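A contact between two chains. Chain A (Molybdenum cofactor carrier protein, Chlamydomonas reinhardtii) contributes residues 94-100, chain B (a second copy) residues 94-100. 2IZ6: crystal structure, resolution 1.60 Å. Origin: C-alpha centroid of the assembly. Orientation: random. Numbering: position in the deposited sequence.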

# COMPACT_ATOMS: atom_id res chain seq x y z
N THR A 94 -6.24 6.54 -3.36
CA THR A 94 -5.39 5.33 -3.21
C THR A 94 -5.72 4.55 -1.95
O THR A 94 -5.47 3.33 -1.88
CB THR A 94 -3.88 5.66 -3.09
OG1 THR A 94 -3.72 6.48 -1.93
CG2 THR A 94 -3.32 6.39 -4.33
N GLY A 95 -6.22 5.28 -0.95
CA GLY A 95 -6.59 4.72 0.30
C GLY A 95 -5.36 4.18 0.94
O GLY A 95 -5.45 3.13 1.57
N LEU A 96 -4.22 4.88 0.76
CA LEU A 96 -2.94 4.49 1.36
C LEU A 96 -2.53 5.64 2.29
O LEU A 96 -3.31 6.55 2.56
CB LEU A 96 -1.89 4.11 0.30
CG LEU A 96 -2.07 2.82 -0.56
CD1 LEU A 96 -0.89 2.68 -1.55
CD2 LEU A 96 -2.22 1.58 0.20
N GLY A 97 -1.36 5.61 2.89
CA GLY A 97 -1.09 6.68 3.87
C GLY A 97 -1.05 8.12 3.32
O GLY A 97 -1.30 8.40 2.14
N SER A 98 -0.76 9.05 4.22
CA SER A 98 -0.16 10.32 3.83
C SER A 98 1.34 10.21 4.07
O SER A 98 2.06 11.18 3.89
CB SER A 98 -0.73 11.49 4.64
OG SER A 98 -0.30 11.40 5.99
N ALA A 99 1.82 9.02 4.47
CA ALA A 99 3.23 8.86 4.86
C ALA A 99 4.16 8.99 3.66
O ALA A 99 5.36 9.31 3.81
CB ALA A 99 3.49 7.52 5.60
N ARG A 100 3.60 8.72 2.48
CA ARG A 100 4.26 8.85 1.19
C ARG A 100 3.41 9.73 0.27
O ARG A 100 2.18 9.63 0.24
CB ARG A 100 4.41 7.45 0.58
CG ARG A 100 5.15 7.37 -0.70
CD ARG A 100 5.23 5.95 -1.16
NE ARG A 100 5.62 5.87 -2.55
CZ ARG A 100 5.48 4.80 -3.31
NH1 ARG A 100 5.10 3.63 -2.80
NH2 ARG A 100 5.82 4.86 -4.56
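Chain B (94-100) TGLGSAR

Two copies of the same loop pack backbone against backbone without a single hydrogen bond between them, and they do so without matching exactly at the centre. Leu A96 is extended, with phi/psi of -118/-175°, whereas Leu B96 takes -110/9°; Gly B97 then adopts 48/-162°, a positive phi that favours glycine, while Gly A97 stays at -63/-178°.

Chain B runs nearly antiparallel to chain A, the end-to-end directions lying 162° apart, and neither stretch forms regular helix or strand. The CA atoms of Gly A97 and Leu B96 are 4.3 Å apart, and those of Gly A95 and Ala B99 5.5 Å. The closer approach leaves no room for a side chain on Gly A97: a CB there would fall 2.5 Å from Gly B95 O, a clash, whereas its CA rests 3.8 Å from that oxygen and its N 3.6 Å from Leu B96 C.

Alanine suits the flanks, where its small methyl points toward the partner: Ala B99 CB lies 3.7 Å from Gly A95 O, and Ala A99 CB 3.8 Å from Gly B95 O. The CA-to-CB bonds of both leucines point sideways, yet Leu A96 CD2 meets Leu B96 CD2 at 4.1 Å, an apolar contact. Within chain B, Leu B96 N donates to Thr B94 OG1 at 3.1 Å, a hydrogen bond that spans Gly B95, whose phi of 61° is a value that favours glycine.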

# COMPACT_ATOMS: atom_id res chain seq x y z
N THR B 94 2.62 0.56 10.00
CA THR B 94 2.59 0.31 8.51
C THR B 94 2.67 1.54 7.62
O THR B 94 3.05 1.42 6.43
CB THR B 94 1.33 -0.42 8.05
OG1 THR B 94 0.21 0.47 8.19
CG2 THR B 94 1.07 -1.74 8.81
N GLY B 95 2.24 2.69 8.11
CA GLY B 95 2.23 3.86 7.26
C GLY B 95 1.34 3.69 6.07
O GLY B 95 1.64 4.31 5.02
N LEU B 96 0.28 2.87 6.21
CA LEU B 96 -0.73 2.61 5.15
C LEU B 96 -2.08 3.20 5.46
O LEU B 96 -3.06 2.91 4.74
CB LEU B 96 -0.96 1.12 5.02
CG LEU B 96 0.22 0.28 4.54
CD1 LEU B 96 -0.13 -1.19 4.72
CD2 LEU B 96 0.57 0.58 3.10
N GLY B 97 -2.19 4.03 6.48
CA GLY B 97 -3.51 4.43 6.94
C GLY B 97 -4.55 3.31 7.14
O GLY B 97 -4.22 2.11 7.23
N SER B 98 -5.81 3.72 7.19
CA SER B 98 -6.86 2.92 7.82
C SER B 98 -8.08 2.63 6.92
O SER B 98 -9.17 2.23 7.41
CB SER B 98 -7.33 3.64 9.08
OG SER B 98 -7.97 4.83 8.70
N ALA B 99 -7.93 2.82 5.61
CA ALA B 99 -9.03 2.44 4.69
C ALA B 99 -9.22 0.93 4.71
O ALA B 99 -10.32 0.39 4.40
CB ALA B 99 -8.76 2.94 3.28
N ARG B 100 -8.15 0.23 5.11
CA ARG B 100 -8.15 -1.20 5.31
C ARG B 100 -7.65 -1.53 6.70
O ARG B 100 -6.72 -0.88 7.18
CB ARG B 100 -7.24 -1.84 4.26
CG ARG B 100 -7.14 -3.28 4.36
CD ARG B 100 -6.17 -3.84 3.34
NE ARG B 100 -5.81 -5.15 3.72
CZ ARG B 100 -4.90 -5.89 3.10
NH1 ARG B 100 -4.22 -5.41 2.06
NH2 ARG B 100 -4.65 -7.09 3.55